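Local coordinates for tRNA threonylcarbamoyladenosine biosynthesis protein TsaB (Pseudomonas aeruginosa, PDB 5BR9) that probably takes part, as a TsaB-type member of the KAE1/TsaD family, in making the threonylcarbamoyladenosine (t6A) modification of tRNA, at residues A[153-158]-A[178-183]; A[22-27]-A[48-53]; A[115-120]-A[167-172]; A[65-70]-A[95-100]. All coordinates share one frame; numbering follows the deposited sequence.

Contact 1 of 4, residues A[153-158]-A[178-183]; sequences PPERVA and VERMPQ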
# COMPACT_ATOMS: atom_id res chain seq x y z
N PRO A 153 -15.93 17.65 -14.82
CA PRO A 153 -15.50 19.02 -15.12
C PRO A 153 -16.26 19.93 -14.16
O PRO A 153 -17.44 19.71 -13.91
CB PRO A 153 -15.96 19.24 -16.55
CG PRO A 153 -16.24 17.90 -17.10
CD PRO A 153 -16.66 17.05 -15.94
N PRO A 154 -15.59 20.95 -13.63
CA PRO A 154 -16.24 21.86 -12.69
C PRO A 154 -17.54 22.48 -13.25
O PRO A 154 -18.47 22.75 -12.48
CB PRO A 154 -15.17 22.92 -12.43
CG PRO A 154 -14.23 22.81 -13.61
CD PRO A 154 -14.21 21.35 -13.94
N GLU A 155 -17.60 22.63 -14.57
CA GLU A 155 -18.77 23.17 -15.27
C GLU A 155 -20.04 22.34 -15.09
O GLU A 155 -21.14 22.79 -15.41
CB GLU A 155 -18.49 23.28 -16.78
CG GLU A 155 -17.58 24.44 -17.17
CD GLU A 155 -16.10 24.13 -16.97
OE1 GLU A 155 -15.76 22.99 -16.54
OE2 GLU A 155 -15.27 25.03 -17.25
N ARG A 156 -19.90 21.11 -14.62
CA ARG A 156 -21.04 20.22 -14.59
C ARG A 156 -21.50 19.87 -13.19
O ARG A 156 -22.53 19.21 -13.05
CB ARG A 156 -20.74 18.95 -15.39
CG ARG A 156 -20.65 19.18 -16.90
CD ARG A 156 -20.35 17.88 -17.63
NE ARG A 156 -21.41 16.90 -17.45
CZ ARG A 156 -21.20 15.58 -17.36
NH1 ARG A 156 -19.97 15.10 -17.42
NH2 ARG A 156 -22.23 14.76 -17.20
N VAL A 157 -20.77 20.30 -12.15
CA VAL A 157 -21.15 19.92 -10.79
C VAL A 157 -22.48 20.56 -10.42
O VAL A 157 -22.79 21.68 -10.87
CB VAL A 157 -20.07 20.26 -9.71
CG1 VAL A 157 -18.74 19.59 -10.01
CG2 VAL A 157 -19.93 21.76 -9.52
N ALA A 158 -23.26 19.85 -9.61
CA ALA A 158 -24.58 20.33 -9.20
C ALA A 158 -24.92 19.90 -7.78
O ALA A 158 -24.44 18.87 -7.29
CB ALA A 158 -25.64 19.82 -10.19
N VAL A 178 -13.97 27.22 -8.36
CA VAL A 178 -15.30 27.80 -8.14
C VAL A 178 -15.76 28.72 -9.30
O VAL A 178 -16.95 28.72 -9.67
CB VAL A 178 -15.35 28.54 -6.77
CG1 VAL A 178 -14.32 29.68 -6.71
CG2 VAL A 178 -16.75 29.03 -6.49
N GLU A 179 -14.85 29.48 -9.90
CA GLU A 179 -15.23 30.47 -10.91
C GLU A 179 -15.73 29.79 -12.18
O GLU A 179 -16.33 30.44 -13.03
CB GLU A 179 -14.06 31.40 -11.23
CG GLU A 179 -13.68 32.28 -10.04
CD GLU A 179 -12.75 33.42 -10.40
OE1 GLU A 179 -12.33 33.51 -11.57
OE2 GLU A 179 -12.41 34.21 -9.48
N ARG A 180 -15.50 28.48 -12.30
CA ARG A 180 -15.96 27.69 -13.45
C ARG A 180 -17.21 26.84 -13.18
O ARG A 180 -17.72 26.16 -14.08
CB ARG A 180 -14.83 26.77 -13.94
CG ARG A 180 -13.71 27.51 -14.69
CD ARG A 180 -12.53 26.59 -15.01
NE ARG A 180 -12.94 25.42 -15.79
CZ ARG A 180 -12.14 24.40 -16.09
NH1 ARG A 180 -10.88 24.39 -15.67
NH2 ARG A 180 -12.61 23.37 -16.80
N MET A 181 -17.69 26.84 -11.94
CA MET A 181 -18.87 26.06 -11.57
C MET A 181 -20.17 26.82 -11.90
O MET A 181 -20.17 28.05 -11.93
CB MET A 181 -18.80 25.72 -10.07
CG MET A 181 -17.60 24.88 -9.69
SD MET A 181 -17.53 24.55 -7.92
CE MET A 181 -16.25 23.29 -7.80
N PRO A 182 -21.27 26.09 -12.14
CA PRO A 182 -22.53 26.78 -12.47
C PRO A 182 -23.25 27.42 -11.28
O PRO A 182 -24.21 28.14 -11.49
CB PRO A 182 -23.40 25.66 -13.06
CG PRO A 182 -22.88 24.42 -12.42
CD PRO A 182 -21.40 24.63 -12.21
N GLN A 183 -22.80 27.14 -10.06
CA GLN A 183 -23.27 27.87 -8.89
C GLN A 183 -22.16 27.91 -7.85
O GLN A 183 -21.18 27.18 -7.96
CB GLN A 183 -24.55 27.24 -8.30
CG GLN A 183 -24.34 25.85 -7.71
CD GLN A 183 -24.31 24.74 -8.75
OE1 GLN A 183 -25.18 24.67 -9.61
NE2 GLN A 183 -23.30 23.87 -8.67

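Contact 2 of 4, residues A[22-27]-A[48-53]; sequences CSVALL and LPMVRD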
# COMPACT_ATOMS: atom_id res chain seq x y z
N CYS A 22 -1.38 13.83 7.43
CA CYS A 22 -1.42 12.49 7.96
C CYS A 22 -2.09 12.54 9.33
O CYS A 22 -1.68 13.31 10.20
CB CYS A 22 -0.02 11.89 8.04
SG CYS A 22 -0.02 10.15 8.51
N SER A 23 -3.14 11.77 9.54
CA SER A 23 -3.81 11.88 10.83
C SER A 23 -4.37 10.54 11.30
O SER A 23 -4.67 9.65 10.49
CB SER A 23 -4.91 12.94 10.78
OG SER A 23 -5.94 12.58 9.90
N VAL A 24 -4.47 10.41 12.62
CA VAL A 24 -4.92 9.19 13.25
C VAL A 24 -5.87 9.56 14.38
O VAL A 24 -5.73 10.61 15.01
CB VAL A 24 -3.73 8.34 13.75
CG1 VAL A 24 -2.79 7.96 12.59
CG2 VAL A 24 -2.95 9.09 14.83
N ALA A 25 -6.83 8.71 14.66
CA ALA A 25 -7.77 9.02 15.72
C ALA A 25 -8.20 7.73 16.37
O ALA A 25 -8.11 6.65 15.77
CB ALA A 25 -8.97 9.81 15.18
N LEU A 26 -8.63 7.83 17.62
CA LEU A 26 -8.98 6.67 18.39
C LEU A 26 -10.21 6.95 19.21
O LEU A 26 -10.29 8.00 19.88
CB LEU A 26 -7.82 6.27 19.30
CG LEU A 26 -8.09 5.08 20.20
CD1 LEU A 26 -8.14 3.82 19.36
CD2 LEU A 26 -7.01 4.97 21.24
N LEU A 27 -11.16 6.02 19.16
CA LEU A 27 -12.34 6.06 20.02
C LEU A 27 -12.14 4.97 21.06
O LEU A 27 -11.82 3.83 20.71
CB LEU A 27 -13.66 5.83 19.26
CG LEU A 27 -14.92 5.68 20.12
CD1 LEU A 27 -15.32 7.01 20.76
CD2 LEU A 27 -16.10 5.09 19.35
N LEU A 48 2.68 4.65 10.92
CA LEU A 48 2.70 3.69 12.02
C LEU A 48 3.27 4.27 13.32
O LEU A 48 2.80 3.92 14.39
CB LEU A 48 3.46 2.44 11.61
CG LEU A 48 2.68 1.63 10.57
CD1 LEU A 48 3.44 0.35 10.19
CD2 LEU A 48 1.25 1.32 11.01
N PRO A 49 4.30 5.12 13.25
CA PRO A 49 4.66 5.73 14.55
C PRO A 49 3.55 6.64 15.12
O PRO A 49 3.41 6.72 16.34
CB PRO A 49 5.93 6.53 14.23
CG PRO A 49 6.51 5.85 13.02
CD PRO A 49 5.34 5.35 12.23
N MET A 50 2.79 7.31 14.26
CA MET A 50 1.69 8.12 14.77
C MET A 50 0.67 7.23 15.49
O MET A 50 0.13 7.61 16.53
CB MET A 50 1.01 8.91 13.66
CG MET A 50 1.77 10.17 13.27
SD MET A 50 0.88 11.18 12.06
CE MET A 50 -0.66 11.39 12.91
N VAL A 51 0.45 6.04 14.95
CA VAL A 51 -0.48 5.08 15.53
C VAL A 51 0.03 4.58 16.87
O VAL A 51 -0.73 4.54 17.86
CB VAL A 51 -0.75 3.92 14.57
CG1 VAL A 51 -1.53 2.80 15.28
CG2 VAL A 51 -1.54 4.42 13.35
N ARG A 52 1.31 4.20 16.91
CA ARG A 52 1.90 3.70 18.15
C ARG A 52 1.76 4.77 19.23
O ARG A 52 1.31 4.47 20.34
CB ARG A 52 3.38 3.31 17.92
CG ARG A 52 4.20 2.92 19.15
CD ARG A 52 3.50 1.93 20.09
NE ARG A 52 2.93 0.77 19.41
CZ ARG A 52 1.99 -0.00 19.96
NH1 ARG A 52 1.54 0.29 21.16
NH2 ARG A 52 1.51 -1.05 19.30
N ASP A 53 2.11 6.01 18.89
CA ASP A 53 2.05 7.11 19.85
C ASP A 53 0.64 7.37 20.37
O ASP A 53 0.44 7.64 21.56
CB ASP A 53 2.60 8.40 19.23
CG ASP A 53 4.12 8.38 19.07
OD1 ASP A 53 4.78 7.44 19.56
OD2 ASP A 53 4.64 9.32 18.42

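Contact 3 of 4, residues A[115-120]-A[167-172]; sequences QGAERV and DWFGAG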
# COMPACT_ATOMS: atom_id res chain seq x y z
N GLN A 115 -17.79 24.44 11.13
CA GLN A 115 -18.54 25.61 10.66
C GLN A 115 -20.00 25.53 11.05
O GLN A 115 -20.72 26.51 10.91
CB GLN A 115 -18.47 25.74 9.13
CG GLN A 115 -17.09 25.79 8.55
CD GLN A 115 -16.27 26.93 9.11
OE1 GLN A 115 -16.80 28.00 9.40
NE2 GLN A 115 -14.97 26.70 9.26
N GLY A 116 -20.43 24.36 11.49
CA GLY A 116 -21.83 24.08 11.78
C GLY A 116 -22.70 23.92 10.54
O GLY A 116 -23.92 23.86 10.65
N ALA A 117 -22.08 23.81 9.37
CA ALA A 117 -22.83 23.67 8.11
C ALA A 117 -23.49 22.30 7.99
O ALA A 117 -22.83 21.27 8.12
CB ALA A 117 -21.93 23.92 6.92
N GLU A 118 -24.79 22.28 7.76
CA GLU A 118 -25.53 21.03 7.73
C GLU A 118 -25.72 20.53 6.32
O GLU A 118 -26.13 19.39 6.10
CB GLU A 118 -26.87 21.23 8.44
CG GLU A 118 -26.63 21.49 9.91
CD GLU A 118 -27.87 21.42 10.74
OE1 GLU A 118 -28.96 21.18 10.17
OE2 GLU A 118 -27.74 21.58 11.97
N ARG A 119 -25.40 21.40 5.36
CA ARG A 119 -25.36 21.01 3.96
C ARG A 119 -24.01 21.42 3.38
O ARG A 119 -23.65 22.60 3.38
CB ARG A 119 -26.52 21.64 3.19
CG ARG A 119 -27.87 21.27 3.82
CD ARG A 119 -29.03 21.29 2.86
NE ARG A 119 -29.60 22.62 2.70
CZ ARG A 119 -30.82 22.86 2.21
NH1 ARG A 119 -31.25 24.11 2.10
NH2 ARG A 119 -31.61 21.85 1.86
N VAL A 120 -23.27 20.43 2.89
CA VAL A 120 -21.92 20.68 2.39
C VAL A 120 -21.73 20.06 1.02
O VAL A 120 -22.03 18.88 0.80
CB VAL A 120 -20.84 20.15 3.35
CG1 VAL A 120 -19.46 20.29 2.70
CG2 VAL A 120 -20.87 20.91 4.68
N ASP A 167 -27.43 28.49 2.91
CA ASP A 167 -27.03 27.70 4.07
C ASP A 167 -25.99 26.61 3.74
O ASP A 167 -25.30 26.10 4.63
CB ASP A 167 -28.25 27.06 4.73
CG ASP A 167 -28.93 26.07 3.82
OD1 ASP A 167 -29.32 26.47 2.70
OD2 ASP A 167 -29.06 24.89 4.21
N TRP A 168 -25.88 26.24 2.47
CA TRP A 168 -24.90 25.22 2.12
C TRP A 168 -23.48 25.79 1.93
O TRP A 168 -23.29 26.95 1.57
CB TRP A 168 -25.35 24.45 0.87
CG TRP A 168 -25.43 25.24 -0.38
CD1 TRP A 168 -26.41 26.12 -0.73
CD2 TRP A 168 -24.51 25.21 -1.48
NE1 TRP A 168 -26.15 26.65 -1.97
CE2 TRP A 168 -24.99 26.10 -2.46
CE3 TRP A 168 -23.32 24.51 -1.73
CZ2 TRP A 168 -24.33 26.31 -3.67
CZ3 TRP A 168 -22.67 24.72 -2.93
CH2 TRP A 168 -23.18 25.61 -3.89
N PHE A 169 -22.49 24.95 2.19
CA PHE A 169 -21.09 25.35 2.33
C PHE A 169 -20.23 24.54 1.37
O PHE A 169 -20.46 23.35 1.17
CB PHE A 169 -20.67 25.15 3.81
CG PHE A 169 -19.23 25.53 4.13
CD1 PHE A 169 -18.91 26.83 4.49
CD2 PHE A 169 -18.22 24.57 4.16
CE1 PHE A 169 -17.60 27.18 4.82
CE2 PHE A 169 -16.92 24.90 4.51
CZ PHE A 169 -16.60 26.22 4.83
N GLY A 170 -19.21 25.18 0.81
CA GLY A 170 -18.28 24.48 -0.07
C GLY A 170 -16.98 24.13 0.66
O GLY A 170 -16.29 24.98 1.23
N ALA A 171 -16.65 22.85 0.64
CA ALA A 171 -15.46 22.37 1.33
C ALA A 171 -14.55 21.60 0.40
O ALA A 171 -15.00 20.75 -0.36
CB ALA A 171 -15.85 21.49 2.50
N GLY A 172 -13.26 21.90 0.48
CA GLY A 172 -12.24 21.11 -0.20
C GLY A 172 -11.49 21.82 -1.31
O GLY A 172 -11.95 22.84 -1.85

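Contact 4 of 4, residues A[65-70]-A[95-100]; sequences VDAIAF and QRPVLA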
# COMPACT_ATOMS: atom_id res chain seq x y z
N VAL A 65 -8.62 -2.96 19.84
CA VAL A 65 -9.28 -2.35 18.68
C VAL A 65 -10.30 -3.29 18.04
O VAL A 65 -9.99 -4.45 17.71
CB VAL A 65 -8.23 -1.89 17.64
CG1 VAL A 65 -8.90 -1.45 16.34
CG2 VAL A 65 -7.35 -0.77 18.22
N ASP A 66 -11.52 -2.79 17.85
CA ASP A 66 -12.60 -3.61 17.31
C ASP A 66 -12.67 -3.60 15.78
O ASP A 66 -13.07 -4.58 15.15
CB ASP A 66 -13.93 -3.14 17.90
CG ASP A 66 -14.00 -3.35 19.41
OD1 ASP A 66 -13.50 -4.39 19.89
OD2 ASP A 66 -14.55 -2.48 20.12
N ALA A 67 -12.28 -2.47 15.19
CA ALA A 67 -12.32 -2.30 13.74
C ALA A 67 -11.42 -1.13 13.35
O ALA A 67 -11.12 -0.25 14.17
CB ALA A 67 -13.76 -2.07 13.27
N ILE A 68 -10.97 -1.13 12.09
CA ILE A 68 -10.07 -0.07 11.60
C ILE A 68 -10.71 0.65 10.44
O ILE A 68 -11.11 0.02 9.46
CB ILE A 68 -8.71 -0.64 11.20
CG1 ILE A 68 -8.12 -1.49 12.33
CG2 ILE A 68 -7.77 0.50 10.87
CD1 ILE A 68 -6.89 -2.26 11.94
N ALA A 69 -10.83 1.97 10.56
CA ALA A 69 -11.40 2.80 9.52
C ALA A 69 -10.33 3.61 8.81
O ALA A 69 -9.34 4.00 9.42
CB ALA A 69 -12.44 3.73 10.11
N PHE A 70 -10.53 3.86 7.52
CA PHE A 70 -9.58 4.67 6.76
C PHE A 70 -10.29 5.45 5.65
O PHE A 70 -11.33 5.02 5.15
CB PHE A 70 -8.48 3.79 6.15
CG PHE A 70 -8.98 2.85 5.09
CD1 PHE A 70 -8.82 3.15 3.74
CD2 PHE A 70 -9.62 1.67 5.43
CE1 PHE A 70 -9.28 2.29 2.76
CE2 PHE A 70 -10.08 0.80 4.45
CZ PHE A 70 -9.92 1.11 3.13
N GLN A 95 -7.27 -9.87 12.98
CA GLN A 95 -8.52 -10.54 12.59
C GLN A 95 -9.69 -9.67 12.99
O GLN A 95 -10.63 -10.11 13.65
CB GLN A 95 -8.63 -11.94 13.20
CG GLN A 95 -7.42 -12.82 12.87
CD GLN A 95 -7.61 -14.27 13.24
OE1 GLN A 95 -8.51 -14.62 14.01
NE2 GLN A 95 -6.76 -15.13 12.70
N ARG A 96 -9.62 -8.42 12.56
CA ARG A 96 -10.67 -7.42 12.78
C ARG A 96 -11.12 -6.82 11.46
O ARG A 96 -10.39 -6.88 10.47
CB ARG A 96 -10.18 -6.31 13.72
CG ARG A 96 -9.91 -6.77 15.12
CD ARG A 96 -11.21 -7.23 15.81
NE ARG A 96 -10.89 -7.75 17.14
CZ ARG A 96 -11.78 -8.18 18.03
NH1 ARG A 96 -13.08 -8.14 17.76
NH2 ARG A 96 -11.35 -8.63 19.21
N PRO A 97 -12.34 -6.28 11.41
CA PRO A 97 -12.83 -5.75 10.12
C PRO A 97 -12.33 -4.34 9.76
O PRO A 97 -11.79 -3.64 10.62
CB PRO A 97 -14.37 -5.78 10.29
CG PRO A 97 -14.61 -5.80 11.74
CD PRO A 97 -13.40 -6.35 12.44
N VAL A 98 -12.48 -3.94 8.50
CA VAL A 98 -12.08 -2.60 8.10
C VAL A 98 -13.29 -1.85 7.58
O VAL A 98 -14.22 -2.45 7.03
CB VAL A 98 -10.96 -2.57 7.02
CG1 VAL A 98 -9.80 -3.43 7.40
CG2 VAL A 98 -11.48 -2.90 5.65
N LEU A 99 -13.24 -0.53 7.73
CA LEU A 99 -14.29 0.39 7.33
C LEU A 99 -13.75 1.41 6.33
O LEU A 99 -13.02 2.33 6.70
CB LEU A 99 -14.85 1.11 8.56
CG LEU A 99 -15.61 0.25 9.57
CD1 LEU A 99 -15.72 0.94 10.92
CD2 LEU A 99 -16.99 -0.03 9.02
N ALA A 100 -14.11 1.27 5.06
CA ALA A 100 -13.71 2.22 4.04
C ALA A 100 -14.67 3.43 4.08
O ALA A 100 -15.88 3.27 4.05
CB ALA A 100 -13.72 1.57 2.68
O HOH W 1 -8.39 -6.88 18.00
O HOH W 2 -14.71 -6.74 15.74

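Contact 1 of 4, residues A[153-158]-A[178-183]
The Arg180 guanidinium has Pro154 over one face and the Glu155 carboxylate at its edge. Pro154 CG lies off-centre over that face, 3.6 Å from Arg180 CZ. The carboxylate is gripped side-on in a salt bridge. Arg180 NE bonds Glu155 OE2 at 2.8 Å, with the oxygen close to the guanidinium plane. Arg180 NH2 reaches Glu155 OE1 at 3.2 Å. The two planes are turned 49° from each other, so the pair is twisted rather than flat. A bend at chi2 (81°) of Glu155 helps bring its acid end back to the arginine, although its CB points away. Arg180 NH1 makes a second salt bridge, to Asp129.

Further along, Val157 CG2 packs on Met181 CG at 3.9 Å. The Pro182 ring lies against the backbone carbonyls of Pro154 and Val157. Gln183 NE2 gives a nearly straight hydrogen bond (170°) to Val157 O at 3.1 Å, entering from above the carbonyl plane.

Two loops are joined here, one before strand 168-171 and one after it. An ion pair holds the exposed end, with apolar packing next to it and a side-chain amide to carbonyl hydrogen bond beyond. The two acid partners probably offset the charge of Arg180 and help hold its orientation. The arginine may in turn favour the ionised form of Glu155.

Contact 2 of 4, residues A[22-27]-A[48-53]
This is buried helix-on-sheet packing, in which Met50 and Val51 of helix 43-58 meet Cys22 and Val24 of strand 21-28. The axes of strand 22-27 and helix 48-53 approach to 8.4 Å, and their directions differ by 27°. No hydrogen bond crosses between the segments.

Met50 carries most of the contact. Its chain is extended through chi2 and then turns at chi3 (55°), which brings CE over the strand. CE comes to 3.5 Å from Cys22 O and to 3.8 Å from Val24 CG2. One atom back, Met50 SD faces Cys22 SG, sulfur to sulfur, at 3.8 Å. The two valines meet methyl to methyl, Val24 CG1 against Val51 CG2, also at 3.8 Å.

On the strand, Ser23 points away from the helix, and its OG bonds Ala196 N. Helix 196-208 also packs against Ala25 on that side. Val51 has further neighbours in Leu13 of strand 12-16 and Phe92 of the second subunit, so the helix lies between its own sheet and the dimer partner.

The contact is held by dispersion and by the exclusion of water. A methionine methyl and thioether, a thiol and valine methyls make up its side-chain surface, and the methionine methyl also rests against the strand backbone at Cys22 O.

Contact 3 of 4, residues A[115-120]-A[167-172]
Arg119 and Asp167 form a side-on salt bridge near the beginning of two neighbouring parallel strands. Arg119 NE gives to Asp167 OD2 at 2.8 Å on that oxygen's syn lone pair, though the oxygen is tilted from the guanidinium plane. Arg119 NH1 gives a nearly straight bond (172°) to Asp167 OD1 at 3.1 Å. A weak third bond joins NH1 to OD2. Each carboxylate oxygen thus has an arginine N-H, but the planes stand 46° apart. Asp167 is poorly ordered, so the details deserve caution.

The backbone adds one bond between the segments, Phe169 N to Arg119 O at 2.9 Å. The same carbonyl oxygen is approached by Trp168 CA at 3.2 Å. Phe169 also pairs with Ala121, which carries the parallel ladder onward. On the outer sides Glu118 pairs with Leu138, Val120 with Tyr136, and Gly170 with Ala187 and Asp189. The indole of Trp168 leads away from Arg119, and its NE1 bonds Ala163 O.

Phe169 covers the other side of the sheet. Gln115 CG sits over one ring face in a CH-pi contact, 4.2 Å from the centroid, and the glutamine amide lies nearly parallel to the ring. Ala117 CB touches Phe169 CB at 3.6 Å. Val120 CG1 meets Ala171 CB at 3.8 Å. Ala111 of helix 103-115 touches both Val120 and Phe169.

Parallel pairing of strands 119-125 and 168-171, inside a mixed five-stranded sheet of order 3-2-1-4-5, is typical of the ASKHA (actin-like ATPase) fold to which the TsaD family belongs.

Contact 4 of 4, residues A[65-70]-A[95-100]
Strands 67-70 and 98-100 pair in parallel register, Ile68 beside Val98, Ala69 beside Leu99 and Phe70 beside Ala100, through three backbone bonds: Ile68 N to Pro97 O, Leu99 N to Ile68 O at 2.8 Å, and Phe70 N to Leu99 O.

On one face of the sheet Phe70 reaches across to the neighbouring strand. Ala100 CA lies over the ring face in a CH-pi contact, 4.3 Å from the centroid. Val98 CG2 meets the ring edge at Phe70 CE2, at 4.1 Å. Helix 77-94, which links the two strands in a beta-alpha-beta unit, covers this face, where its Val87 touches both Phe70 and Val98. On the other face Ala69 CB packs on Leu99 CB at 3.9 Å, and Ala203 of helix 196-208 touches Ala69.

The strand starts are more polar. Arg96 runs past the carbonyls of Val65 and Asp66, and the polar link is made through two waters. One donates to Val65 O and accepts from Arg96 NE at 2.8 Å. The other joins Asp66 O to Arg96 NH1. Asp66 OD1 is above the guanidinium, 4.3 Å from NH1, and interacts by charge alone; its OD2 bonds Thr11 N.

Backbone hydrogen bonds and apolar side chains therefore hold the buried part. At the partly exposed start, water bonds to two carbonyls, and the arginine's attraction to the nearby acid is probably modest.

In the fold
Contacts 2 and 4 serve the same sheet, the one with strands 21-28, 67-71 and 98-101, and their centres are about 14 Å apart. Both are buried, but contact 2 is apolar packing of a helix on the sheet, whereas contact 4 is backbone hydrogen bonding between two of its strands. Contact 3 belongs to the second sheet, across the chain's centre from both. It is only partly buried and adds an ion pair to its strand pairing. Contact 1 is farthest out and joins loops. It touches contact 3 where Gln183 CG packs on Trp168 CH2 at 4.0 Å. Arginine-acid salt bridges thus mark contacts 1 and 3, while contact 4 adds waters at its partly exposed end.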